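Local coordinates for protein transcriptional regulator KdgR (Pseudomonas aeruginosa, PDB 5Y6I) that probably binds DNA through a winged helix-turn-helix domain and regulates transcription as HmgR, a member of the IclR family, at the interface of chains A and B. Numbering follows the deposited sequence. Chains: chain A/B, Transcriptional regulator KdgR.

Contact 1: the interface of chains A and B. Residues chain A 83-84, 86-88; chain B 76, 80-81.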
# COMPACT_ATOMS: atom_id res chain seq x y z
N VAL A 83 6.54 4.88 10.44
CA VAL A 83 5.73 3.77 10.94
C VAL A 83 4.71 3.36 9.89
O VAL A 83 4.54 2.16 9.58
CB VAL A 83 5.03 4.16 12.26
CG1 VAL A 83 3.90 3.17 12.59
CG2 VAL A 83 6.05 4.26 13.39
N GLY A 84 4.02 4.35 9.32
CA GLY A 84 3.01 4.07 8.31
C GLY A 84 3.57 3.36 7.09
O GLY A 84 2.95 2.43 6.57
N ALA A 86 6.16 1.44 7.10
CA ALA A 86 6.44 0.09 7.54
C ALA A 86 5.18 -0.76 7.47
O ALA A 86 5.21 -1.90 6.99
CB ALA A 86 7.00 0.09 8.97
N ALA A 87 4.05 -0.19 7.92
CA ALA A 87 2.77 -0.86 7.81
C ALA A 87 2.46 -1.21 6.36
O ALA A 87 2.20 -2.37 6.04
CB ALA A 87 1.66 0.04 8.38
N LEU A 88 2.51 -0.21 5.48
CA LEU A 88 2.16 -0.43 4.07
C LEU A 88 3.10 -1.44 3.40
O LEU A 88 2.68 -2.19 2.51
CB LEU A 88 2.17 0.91 3.33
CG LEU A 88 1.11 1.92 3.81
CD1 LEU A 88 1.56 3.32 3.51
CD2 LEU A 88 -0.23 1.68 3.14
N LEU B 76 2.10 -4.40 13.14
CA LEU B 76 1.52 -3.07 13.10
C LEU B 76 0.04 -3.16 12.74
O LEU B 76 -0.39 -4.07 12.03
CB LEU B 76 2.26 -2.18 12.10
CG LEU B 76 3.55 -1.55 12.56
CD1 LEU B 76 4.13 -0.69 11.45
CD2 LEU B 76 3.34 -0.73 13.86
N ALA B 80 -1.96 2.32 11.67
CA ALA B 80 -0.65 2.66 11.14
C ALA B 80 -0.70 2.88 9.63
O ALA B 80 -0.02 3.77 9.10
CB ALA B 80 0.34 1.54 11.48
N LEU B 81 -1.49 2.09 8.91
CA LEU B 81 -1.68 2.36 7.49
C LEU B 81 -2.39 3.68 7.28
O LEU B 81 -2.01 4.47 6.42
CB LEU B 81 -2.47 1.24 6.81
CG LEU B 81 -1.92 -0.17 6.95
CD1 LEU B 81 -3.02 -1.26 6.87
CD2 LEU B 81 -0.85 -0.38 5.89
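A:Ala87 and B:Leu81 form the tight centre of a helix-to-helix contact that illustrates how small residues let two helices draw near. The methyl CB of A:Ala87 sits 3.6 Å from CD2 of B:Leu81 on one flank and 3.7 Å from CB of B:Ala80 on the other, so that it lies between two neighbouring residues of the partner helix. A:Gly84, opposite B:Ala80, brings no side chain between the backbones. B:Leu81 turns its CG away from its own carbonyl carbon, beside the backbone N (chi1 -56°), and its CD2 branch reaches over the last turn of the opposite helix. There it meets the backbone N of A:Leu88 at 3.4 Å and CD2 of A:Leu88 at 3.5 Å; the two leucines cross at a slant through these branches.

Packing is looser towards the other end, around B:Leu76. Its CD1 points at the peptide backbone of the partner, 3.4 Å from O of A:Val83, yet its side-chain neighbours stand farther off, with CB of A:Ala86 at 3.9 Å and CG1 of A:Val83 at 4.0 Å. A:Ala86 loses very little surface here and merely borders the contact.

Helix 78-88 of chain A thus packs on helix 78-89 of chain B and on the end of strand 73-76. In IclR proteins this is the linker helix joining the DNA-binding and effector-binding domains.

Contact 2: the interface of chains A and B. Residues chain A 160, 162-163; chain B 106-107.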
# COMPACT_ATOMS: atom_id res chain seq x y z
N PRO A 160 -7.53 -2.11 -14.16
CA PRO A 160 -7.41 -1.35 -15.40
C PRO A 160 -7.65 -2.21 -16.63
O PRO A 160 -7.39 -3.41 -16.65
CB PRO A 160 -5.97 -0.81 -15.35
CG PRO A 160 -5.65 -0.76 -13.96
CD PRO A 160 -6.29 -1.96 -13.36
N ARG A 162 -5.97 -2.10 -19.16
CA ARG A 162 -4.70 -2.36 -19.82
C ARG A 162 -4.08 -3.68 -19.37
O ARG A 162 -3.47 -4.39 -20.18
CB ARG A 162 -3.76 -1.18 -19.55
CG ARG A 162 -2.32 -1.47 -19.85
CD ARG A 162 -2.05 -1.26 -21.32
NE ARG A 162 -0.78 -1.87 -21.69
CZ ARG A 162 0.08 -1.31 -22.55
NH1 ARG A 162 -0.19 -0.13 -23.08
NH2 ARG A 162 1.21 -1.93 -22.84
N GLU A 163 -4.23 -4.05 -18.10
CA GLU A 163 -3.64 -5.31 -17.67
C GLU A 163 -4.59 -6.50 -17.77
O GLU A 163 -4.22 -7.60 -17.35
CB GLU A 163 -3.09 -5.19 -16.24
CG GLU A 163 -3.88 -4.32 -15.30
CD GLU A 163 -3.26 -4.31 -13.91
OE1 GLU A 163 -3.27 -3.25 -13.25
OE2 GLU A 163 -2.74 -5.36 -13.49
N ASP B 106 1.40 -0.04 -15.86
CA ASP B 106 0.54 -0.77 -16.80
C ASP B 106 1.13 -0.73 -18.19
O ASP B 106 1.39 -1.78 -18.80
CB ASP B 106 -0.87 -0.18 -16.80
CG ASP B 106 -1.60 -0.36 -15.47
OD1 ASP B 106 -2.41 0.52 -15.09
OD2 ASP B 106 -1.36 -1.38 -14.80
N VAL B 107 1.39 0.47 -18.71
CA VAL B 107 1.89 0.54 -20.07
C VAL B 107 3.33 0.04 -20.14
O VAL B 107 3.72 -0.60 -21.12
CB VAL B 107 1.73 1.97 -20.63
CG1 VAL B 107 0.34 2.52 -20.30
CG2 VAL B 107 2.78 2.87 -20.09
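A:Arg162 and A:Glu163 open helix 162-171 and face B:Asp106 and B:Val107 in the last turn of helix 94-108; the backbone is helical at A:Arg162 and departs from helical values at A:Glu163. A:Arg162 buries more of its surface than any other chain A residue here. With CG anti to the backbone N, the chain runs out past B:Asp106, the two side chains pointing in opposite directions, and CG rests 3.6 Å from CB of the aspartate. A bend at chi2 (84°) then lays the guanidinium flat against the helix end: CA of B:Val107 stands 3.6 Å above the plane, over its centre. NH2 lies 3.3 Å from the main-chain O of B:Val107. Carbonyls at a helix C-terminus would probably favour this positive group.

The carboxylate of B:Asp106 looks the other way. OD1 approaches the A:Pro160 ring at CG, 3.7 Å away, while OD2 stands 3.1 Å from OE1 of A:Glu163, with the two carboxylate planes turned 54° apart. Both oxygens normally accept, so this pairing is doubtful unless a proton is shared.

As an example of a helix end covered by a partner's arginine, the site helps join the two effector-binding domains in this assembly, though the structure alone does not prove that the contact forms in the cell.

Contact 3: the interface of chains A and B. Residues chain A 117, 163; chain B 105-106, 131.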
# COMPACT_ATOMS: atom_id res chain seq x y z
N TRP A 117 -4.33 -11.77 -8.81
CA TRP A 117 -4.09 -11.55 -10.24
C TRP A 117 -2.64 -11.85 -10.57
O TRP A 117 -1.72 -11.20 -10.05
CB TRP A 117 -4.48 -10.12 -10.63
CG TRP A 117 -4.33 -9.81 -12.07
CD1 TRP A 117 -3.30 -9.12 -12.68
CD2 TRP A 117 -5.21 -10.21 -13.12
NE1 TRP A 117 -3.52 -9.03 -14.03
CE2 TRP A 117 -4.68 -9.69 -14.33
CE3 TRP A 117 -6.41 -10.92 -13.16
CZ2 TRP A 117 -5.31 -9.88 -15.56
CZ3 TRP A 117 -7.03 -11.11 -14.39
CH2 TRP A 117 -6.48 -10.60 -15.57
N GLU A 163 -4.23 -4.05 -18.10
CA GLU A 163 -3.64 -5.31 -17.67
C GLU A 163 -4.59 -6.50 -17.77
O GLU A 163 -4.22 -7.60 -17.35
CB GLU A 163 -3.09 -5.19 -16.24
CG GLU A 163 -3.88 -4.32 -15.30
CD GLU A 163 -3.26 -4.31 -13.91
OE1 GLU A 163 -3.27 -3.25 -13.25
OE2 GLU A 163 -2.74 -5.36 -13.49
N ARG B 105 3.18 1.88 -14.84
CA ARG B 105 3.48 0.46 -14.72
C ARG B 105 2.69 -0.34 -15.74
O ARG B 105 3.23 -1.26 -16.38
CB ARG B 105 3.15 -0.02 -13.30
CG ARG B 105 3.27 -1.53 -13.09
CD ARG B 105 1.96 -2.33 -13.36
NE ARG B 105 0.73 -1.67 -12.93
CZ ARG B 105 0.30 -1.62 -11.67
NH1 ARG B 105 1.01 -2.19 -10.69
NH2 ARG B 105 -0.84 -1.00 -11.38
N ASP B 106 1.40 -0.04 -15.86
CA ASP B 106 0.54 -0.77 -16.80
C ASP B 106 1.13 -0.73 -18.19
O ASP B 106 1.39 -1.78 -18.80
CB ASP B 106 -0.87 -0.18 -16.80
CG ASP B 106 -1.60 -0.36 -15.47
OD1 ASP B 106 -2.41 0.52 -15.09
OD2 ASP B 106 -1.36 -1.38 -14.80
N VAL B 131 2.70 -7.23 -13.30
CA VAL B 131 2.19 -8.59 -13.23
C VAL B 131 2.93 -9.37 -14.31
O VAL B 131 2.86 -9.04 -15.50
CB VAL B 131 0.66 -8.64 -13.38
CG1 VAL B 131 0.03 -7.66 -12.40
CG2 VAL B 131 0.18 -8.33 -14.79
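B:Val131 and A:Glu163 bury similar amounts of surface here, and A:Trp117 comes next. The valine shows how one branched side chain can serve an aromatic and a charged neighbour together. Its CG1 approaches the indole at the edge, in the ring plane, 3.6 Å from CD1. Its CG2 lies 3.8 Å from the indole nitrogen NE1, so the two methyls lie along the CD1–NE1 edge of the pyrrole ring, CG2 somewhat off its plane. A:Trp117 presents that edge from strand 111-118 with CG anti to its backbone N (chi1 -177°).

The same CG1 faces the carboxylate of A:Glu163, 3.8 Å from OE2, the side chains meeting at about a right angle. Extended beyond CG, the glutamate carries its other oxygen, OE1, towards B:Arg105, whose NH2 makes a long salt bridge of 3.8 Å across a 52° angle between the planes. Folded back at chi2 and chi3, B:Arg105 also hydrogen-bonds from NE to OD2 of B:Asp106 at 2.8 Å, arriving from above the carboxylate plane. The arginine may thereby offset some of the negative charge where the two acids approach.

Together these residues link a strand and a helix of one effector-binding domain to a loop and a helix of its partner, and so probably help set the relative placement of the two chains.

Contact 4: the interface of chains A and B. Residues chain A 85, 88, 219-220; chain B 81, 84-85, 88, 125.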
# COMPACT_ATOMS: atom_id res chain seq x y z
N LEU A 85 4.75 3.77 6.63
CA LEU A 85 5.35 3.08 5.48
C LEU A 85 5.80 1.67 5.84
O LEU A 85 5.87 0.81 4.95
CB LEU A 85 6.54 3.87 4.92
CG LEU A 85 6.33 5.27 4.33
CD1 LEU A 85 7.68 5.86 3.96
CD2 LEU A 85 5.38 5.27 3.14
N LEU A 88 2.51 -0.21 5.48
CA LEU A 88 2.16 -0.43 4.07
C LEU A 88 3.10 -1.44 3.40
O LEU A 88 2.68 -2.19 2.51
CB LEU A 88 2.17 0.91 3.33
CG LEU A 88 1.11 1.92 3.81
CD1 LEU A 88 1.56 3.32 3.51
CD2 LEU A 88 -0.23 1.68 3.14
N ALA A 219 -5.03 -0.86 1.40
CA ALA A 219 -5.06 0.50 1.93
C ALA A 219 -5.22 1.54 0.83
O ALA A 219 -5.94 2.52 1.00
CB ALA A 219 -3.78 0.77 2.72
N ARG A 220 -4.54 1.34 -0.30
CA ARG A 220 -4.55 2.36 -1.34
C ARG A 220 -5.69 2.18 -2.33
O ARG A 220 -5.78 2.93 -3.30
CB ARG A 220 -3.20 2.39 -2.07
CG ARG A 220 -2.01 2.17 -1.13
CD ARG A 220 -0.73 2.57 -1.79
NE ARG A 220 -0.94 3.86 -2.40
CZ ARG A 220 -0.26 4.95 -2.10
NH1 ARG A 220 0.74 4.91 -1.23
NH2 ARG A 220 -0.56 6.08 -2.71
N LEU B 81 -1.49 2.09 8.91
CA LEU B 81 -1.68 2.36 7.49
C LEU B 81 -2.39 3.68 7.28
O LEU B 81 -2.01 4.47 6.42
CB LEU B 81 -2.47 1.24 6.81
CG LEU B 81 -1.92 -0.17 6.95
CD1 LEU B 81 -3.02 -1.26 6.87
CD2 LEU B 81 -0.85 -0.38 5.89
N GLY B 84 0.13 6.23 7.74
CA GLY B 84 1.01 6.28 6.58
C GLY B 84 0.38 7.05 5.44
O GLY B 84 1.03 7.89 4.80
N LEU B 85 -0.90 6.80 5.18
CA LEU B 85 -1.51 7.40 4.00
C LEU B 85 -1.83 8.87 4.22
O LEU B 85 -1.64 9.69 3.32
CB LEU B 85 -2.76 6.61 3.60
CG LEU B 85 -2.43 5.17 3.20
CD1 LEU B 85 -3.68 4.43 2.78
CD2 LEU B 85 -1.39 5.14 2.07
N LEU B 88 1.20 10.87 3.80
CA LEU B 88 1.54 11.09 2.40
C LEU B 88 0.60 12.09 1.75
O LEU B 88 1.03 12.89 0.93
CB LEU B 88 1.53 9.77 1.65
CG LEU B 88 2.56 8.76 2.14
CD1 LEU B 88 2.16 7.35 1.66
CD2 LEU B 88 3.91 9.15 1.64
N VAL B 125 8.09 5.60 -1.15
CA VAL B 125 6.79 5.75 -0.51
C VAL B 125 5.67 5.04 -1.27
O VAL B 125 4.54 4.99 -0.75
CB VAL B 125 6.44 7.24 -0.31
CG1 VAL B 125 7.56 7.93 0.45
CG2 VAL B 125 6.24 7.94 -1.66
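A:Leu88 and B:Leu85 meet branch to branch on the linker helices of this IclR-family regulator, an example of leucines interleaving where helices and loops converge. The two side chains cross obliquely: CD1 of A:Leu88 lies 3.7 Å from CD2 of B:Leu85, and the CD2 atoms of both are scarcely farther apart. The other branch of A:Leu88 turns to B:Leu81, so that its fork reaches two residues one helical turn apart.

B:Leu85 divides its own fork in a similar way. With CG turned away from the carbonyl carbon (chi1 -63°) and the chain extended beyond it, CD1 is directed at the loop of chain A, 3.7 Å from CB of A:Ala219 and 3.5 Å from the main-chain O of that residue. CD2 stays with A:Leu88 and also borders the guanidinium of A:Arg220, whose NH1 is 3.9 Å away.

Bent at chi3 (47°), A:Arg220 brings NH1 towards the helix of chain B, where CD1 of B:Leu88 stands at 4.0 Å. The same nitrogen is 3.8 Å from the main-chain O of B:Val125, a proximity too long to count as a bond.

On the far flank, A:Leu85 leans at a slant over strand 121-128 of chain B. Its CD2 comes within 3.9 Å of CA of B:Val125, touching the backbone side of the valine, while CD1 lies beside the CG1 methyl, at 4.1 Å from it.

The four contacts fall into two clusters. Contacts 1 and 4 lie about 7 Å apart, centre to centre of their C-alpha atoms, and share A:Leu88 and B:Leu81; both use the linker helices. Contacts 2 and 3, about 5 Å apart, share A:Glu163 and B:Asp106 and join the effector-binding domains. The clusters are separated by 20 Å (contacts 3 and 4) to 27 Å (contacts 1 and 2). The interface is not an exact two-fold, so the chains need not contribute identical residues at each point. The apolar linker cluster and the more charged distal cluster could together fix how the two chains are inclined.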